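Local coordinates for protein SmhA (Serratia marcescens, PDB 7A27) that probably serves as the A component of Smh, a tripartite alpha-pore-forming toxin, acting with its partner proteins to perforate target membranes, at residues Asn3-Met15 with Ala311-Gly323. Numbering follows the deposited sequence.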
loop_
_atom_site.group_PDB
_atom_site.type_symbol
_atom_site.label_atom_id
_atom_site.label_comp_id
_atom_site.label_asym_id
_atom_site.label_seq_id
_atom_site.Cartn_x
_atom_site.Cartn_y
_atom_site.Cartn_z
ATOM N N ASN A 3 -8.633 14.428 -37.518
ATOM C CA ASN A 3 -9.736 13.431 -37.747
ATOM C C ASN A 3 -9.915 12.536 -36.497
ATOM O O ASN A 3 -9.031 12.537 -35.610
ATOM C CB ASN A 3 -9.510 12.617 -39.026
ATOM C CG ASN A 3 -10.806 12.074 -39.606
ATOM O OD1 ASN A 3 -11.707 12.843 -39.950
ATOM N ND2 ASN A 3 -10.913 10.757 -39.715
ATOM N N LEU A 4 -11.068 11.849 -36.405
ATOM C CA LEU A 4 -11.567 11.011 -35.277
ATOM C C LEU A 4 -10.597 9.903 -34.908
ATOM O O LEU A 4 -10.479 9.600 -33.744
ATOM C CB LEU A 4 -12.900 10.401 -35.722
ATOM C CG LEU A 4 -14.096 11.331 -35.576
ATOM C CD1 LEU A 4 -15.118 11.084 -36.675
ATOM C CD2 LEU A 4 -14.690 11.197 -34.180
ATOM N N THR A 5 -10.004 9.285 -35.925
ATOM C CA THR A 5 -8.988 8.205 -35.892
ATOM C C THR A 5 -7.907 8.462 -34.816
ATOM O O THR A 5 -7.247 7.489 -34.433
ATOM C CB THR A 5 -8.433 8.069 -37.320
ATOM O OG1 THR A 5 -7.519 6.984 -37.428
ATOM C CG2 THR A 5 -7.712 9.311 -37.793
ATOM N N SER A 6 -7.755 9.694 -34.317
ATOM C CA SER A 6 -6.670 10.117 -33.386
ATOM C C SER A 6 -7.154 10.381 -31.944
ATOM O O SER A 6 -6.303 10.595 -31.082
ATOM C CB SER A 6 -5.973 11.344 -33.931
ATOM O OG SER A 6 -6.834 12.471 -33.835
ATOM N N ILE A 7 -8.461 10.413 -31.668
ATOM C CA ILE A 7 -8.957 10.707 -30.289
ATOM C C ILE A 7 -8.755 9.472 -29.413
ATOM O O ILE A 7 -8.951 8.352 -29.868
ATOM C CB ILE A 7 -10.404 11.246 -30.235
ATOM C CG1 ILE A 7 -11.446 10.232 -30.690
ATOM C CG2 ILE A 7 -10.517 12.531 -31.020
ATOM C CD1 ILE A 7 -12.878 10.633 -30.378
ATOM N N ASP A 8 -8.376 9.734 -28.172
ATOM C CA ASP A 8 -8.071 8.750 -27.108
ATOM C C ASP A 8 -8.997 9.064 -25.922
ATOM O O ASP A 8 -8.673 9.959 -25.143
ATOM C CB ASP A 8 -6.581 8.844 -26.756
ATOM C CG ASP A 8 -6.147 8.016 -25.567
ATOM O OD1 ASP A 8 -6.828 7.029 -25.284
ATOM O OD2 ASP A 8 -5.136 8.371 -24.940
ATOM N N LEU A 9 -10.121 8.369 -25.804
ATOM C CA LEU A 9 -11.093 8.520 -24.686
ATOM C C LEU A 9 -10.858 7.409 -23.650
ATOM O O LEU A 9 -11.760 7.169 -22.821
ATOM C CB LEU A 9 -12.521 8.461 -25.243
ATOM C CG LEU A 9 -12.935 9.574 -26.196
ATOM C CD1 LEU A 9 -14.328 9.331 -26.752
ATOM C CD2 LEU A 9 -12.883 10.905 -25.487
ATOM N N SER A 10 -9.686 6.778 -23.672
ATOM C CA SER A 10 -9.324 5.632 -22.797
ATOM C C SER A 10 -8.929 6.113 -21.401
ATOM O O SER A 10 -8.657 7.309 -21.189
ATOM C CB SER A 10 -8.183 4.836 -23.391
ATOM O OG SER A 10 -6.920 5.439 -23.112
ATOM N N PRO A 11 -8.902 5.178 -20.427
ATOM C CA PRO A 11 -8.395 5.440 -19.084
ATOM C C PRO A 11 -6.874 5.603 -19.027
ATOM O O PRO A 11 -6.361 5.816 -17.972
ATOM C CB PRO A 11 -8.704 4.180 -18.265
ATOM C CG PRO A 11 -9.624 3.349 -19.134
ATOM C CD PRO A 11 -9.443 3.827 -20.555
ATOM N N GLN A 12 -6.193 5.417 -20.152
ATOM C CA GLN A 12 -4.711 5.466 -20.231
ATOM C C GLN A 12 -4.178 4.453 -19.221
ATOM O O GLN A 12 -4.836 3.429 -19.044
ATOM C CB GLN A 12 -4.265 6.926 -20.082
ATOM C CG GLN A 12 -5.037 7.809 -21.053
ATOM C CD GLN A 12 -4.312 9.028 -21.527
ATOM O OE1 GLN A 12 -3.108 9.144 -21.404
ATOM N NE2 GLN A 12 -5.071 9.939 -22.100
ATOM N N THR A 13 -3.076 4.739 -18.536
ATOM C CA THR A 13 -2.455 3.766 -17.593
ATOM C C THR A 13 -3.090 3.861 -16.202
ATOM O O THR A 13 -2.453 3.364 -15.276
ATOM C CB THR A 13 -0.931 3.946 -17.518
ATOM O OG1 THR A 13 -0.642 5.216 -16.928
ATOM C CG2 THR A 13 -0.270 3.828 -18.873
ATOM N N LEU A 14 -4.293 4.433 -16.043
ATOM C CA LEU A 14 -4.978 4.520 -14.721
ATOM C C LEU A 14 -5.187 3.130 -14.107
ATOM O O LEU A 14 -4.984 3.008 -12.885
ATOM C CB LEU A 14 -6.333 5.225 -14.852
ATOM C CG LEU A 14 -6.310 6.753 -14.923
ATOM C CD1 LEU A 14 -7.709 7.291 -15.103
ATOM C CD2 LEU A 14 -5.708 7.371 -13.666
ATOM N N MET A 15 -5.597 2.133 -14.894
ATOM C CA MET A 15 -5.920 0.789 -14.350
ATOM C C MET A 15 -4.672 0.224 -13.675
ATOM O O MET A 15 -4.748 -0.101 -12.483
ATOM C CB MET A 15 -6.428 -0.172 -15.426
ATOM C CG MET A 15 -6.910 -1.482 -14.842
ATOM S SD MET A 15 -7.821 -2.522 -16.001
ATOM C CE MET A 15 -7.670 -4.120 -15.205
ATOM N N ALA A 311 -6.561 14.731 -23.030
ATOM C CA ALA A 311 -7.051 13.841 -24.103
ATOM C C ALA A 311 -8.511 14.155 -24.422
ATOM O O ALA A 311 -8.867 14.160 -25.609
ATOM C CB ALA A 311 -6.896 12.406 -23.682
ATOM N N TYR A 312 -9.316 14.398 -23.389
ATOM C CA TYR A 312 -10.769 14.665 -23.509
ATOM C C TYR A 312 -11.000 16.075 -24.070
ATOM O O TYR A 312 -11.929 16.246 -24.890
ATOM C CB TYR A 312 -11.465 14.405 -22.174
ATOM C CG TYR A 312 -12.003 13.010 -22.012
ATOM C CD1 TYR A 312 -11.162 11.916 -21.919
ATOM C CD2 TYR A 312 -13.366 12.772 -21.957
ATOM C CE1 TYR A 312 -11.657 10.631 -21.787
ATOM C CE2 TYR A 312 -13.873 11.489 -21.808
ATOM C CZ TYR A 312 -13.015 10.412 -21.726
ATOM O OH TYR A 312 -13.515 9.152 -21.609
ATOM N N LEU A 313 -10.173 17.044 -23.680
ATOM C CA LEU A 313 -10.263 18.456 -24.143
ATOM C C LEU A 313 -10.019 18.518 -25.657
ATOM O O LEU A 313 -10.798 19.206 -26.340
ATOM C CB LEU A 313 -9.244 19.305 -23.371
ATOM C CG LEU A 313 -9.261 20.797 -23.688
ATOM C CD1 LEU A 313 -10.640 21.387 -23.429
ATOM C CD2 LEU A 313 -8.213 21.547 -22.888
ATOM N N THR A 314 -8.965 17.839 -26.130
ATOM C CA THR A 314 -8.553 17.765 -27.557
ATOM C C THR A 314 -9.589 17.000 -28.383
ATOM O O THR A 314 -9.801 17.399 -29.542
ATOM C CB THR A 314 -7.138 17.213 -27.738
ATOM O OG1 THR A 314 -7.073 15.909 -27.179
ATOM C CG2 THR A 314 -6.086 18.094 -27.102
ATOM N N ALA A 315 -10.202 15.966 -27.809
ATOM C CA ALA A 315 -11.184 15.074 -28.460
ATOM C C ALA A 315 -12.479 15.807 -28.803
ATOM O O ALA A 315 -12.993 15.568 -29.908
ATOM C CB ALA A 315 -11.487 13.909 -27.563
ATOM N N ALA A 316 -12.971 16.655 -27.896
ATOM C CA ALA A 316 -14.293 17.312 -27.985
ATOM C C ALA A 316 -14.491 18.062 -29.313
ATOM O O ALA A 316 -15.417 17.752 -30.056
ATOM C CB ALA A 316 -14.497 18.196 -26.782
ATOM N N PRO A 317 -13.669 19.077 -29.680
ATOM C CA PRO A 317 -13.893 19.812 -30.922
ATOM C C PRO A 317 -13.854 18.902 -32.160
ATOM O O PRO A 317 -14.524 19.220 -33.133
ATOM C CB PRO A 317 -12.764 20.852 -30.963
ATOM C CG PRO A 317 -12.323 20.985 -29.527
ATOM C CD PRO A 317 -12.501 19.594 -28.948
ATOM N N ILE A 318 -13.085 17.806 -32.096
ATOM C CA ILE A 318 -12.950 16.813 -33.200
ATOM C C ILE A 318 -14.270 16.040 -33.333
ATOM O O ILE A 318 -14.732 15.857 -34.502
ATOM C CB ILE A 318 -11.749 15.886 -32.973
ATOM C CG1 ILE A 318 -10.431 16.667 -32.955
ATOM C CG2 ILE A 318 -11.736 14.762 -34.001
ATOM C CD1 ILE A 318 -9.195 15.827 -32.620
ATOM N N ILE A 319 -14.872 15.624 -32.208
ATOM C CA ILE A 319 -16.170 14.882 -32.182
ATOM C C ILE A 319 -17.273 15.781 -32.750
ATOM O O ILE A 319 -18.246 15.239 -33.289
ATOM C CB ILE A 319 -16.522 14.419 -30.756
ATOM C CG1 ILE A 319 -15.465 13.458 -30.218
ATOM C CG2 ILE A 319 -17.917 13.815 -30.734
ATOM C CD1 ILE A 319 -15.705 12.974 -28.825
ATOM N N ASN A 320 -17.117 17.099 -32.581
ATOM C CA ASN A 320 -18.066 18.160 -33.015
ATOM C C ASN A 320 -18.042 18.271 -34.548
ATOM O O ASN A 320 -19.125 18.487 -35.118
ATOM C CB ASN A 320 -17.739 19.505 -32.356
ATOM C CG ASN A 320 -18.890 20.478 -32.293
ATOM O OD1 ASN A 320 -20.016 20.135 -32.626
ATOM N ND2 ASN A 320 -18.603 21.696 -31.880
ATOM N N GLN A 321 -16.867 18.119 -35.187
ATOM C CA GLN A 321 -16.696 18.191 -36.671
ATOM C C GLN A 321 -17.478 17.054 -37.367
ATOM O O GLN A 321 -17.911 17.282 -38.517
ATOM C CB GLN A 321 -15.226 18.096 -37.112
ATOM C CG GLN A 321 -14.252 19.146 -36.564
ATOM C CD GLN A 321 -12.815 18.927 -37.028
ATOM O OE1 GLN A 321 -12.339 17.799 -37.165
ATOM N NE2 GLN A 321 -12.062 20.004 -37.225
ATOM N N ALA A 322 -17.646 15.884 -36.723
ATOM C CA ALA A 322 -18.381 14.699 -37.247
ATOM C C ALA A 322 -19.860 15.034 -37.487
ATOM O O ALA A 322 -20.661 14.847 -36.548
ATOM C CB ALA A 322 -18.260 13.537 -36.281
ATOM N N GLY A 323 -20.205 15.427 -38.720
ATOM C CA GLY A 323 -21.570 15.843 -39.131
ATOM C C GLY A 323 -22.171 14.920 -40.210
ATOM O O GLY A 323 -23.319 15.175 -40.600
#
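L9 lies across the ring of Y312 at about a right angle and sets CD2 over the middle of one face, 3.7 Å from the centroid and only 8° off the normal, a CH-pi contact. The phenol of the same tyrosine gives its proton to L9 O (Y312 OH to L9 O 2.9 Å), coming in at 126° to the C=O and tilted from the carbonyl plane. W342 NE1 of helix 325-358 also bonds to this oxygen, so two donors satisfy it. L9 CD2 also meets A315 CB, 3.9 Å off and farther from the ring plane than the methyl itself. The N-terminal segment, with a short 3-10 turn at residues 4-6, runs along the last turns of helix 301-321 before helix 14-37 begins, in a long helical bundle consistent with the alpha-pore-forming toxin family. I7 straddles the helix surface: at chi1 66° CG1 lies between the backbone N and the carbonyl carbon, and CG2, anti to that carbon, rests against A315 (CG2 to A315 CA 3.7 Å) and I318 CD1. CD1, ending the extended CG1 branch, crosses the I319 chain, 3.8 Å from I319 CG1. Further along, I318 CG2 packs against the backbone of N3 and L4, and L4 CD1 meets A322 CB at 4.0 Å. Near the other end, A311 CB touches both D8 O and Q12 NE2. D8 OD1 accepts from S10 N in an Asx turn and from S10 OG.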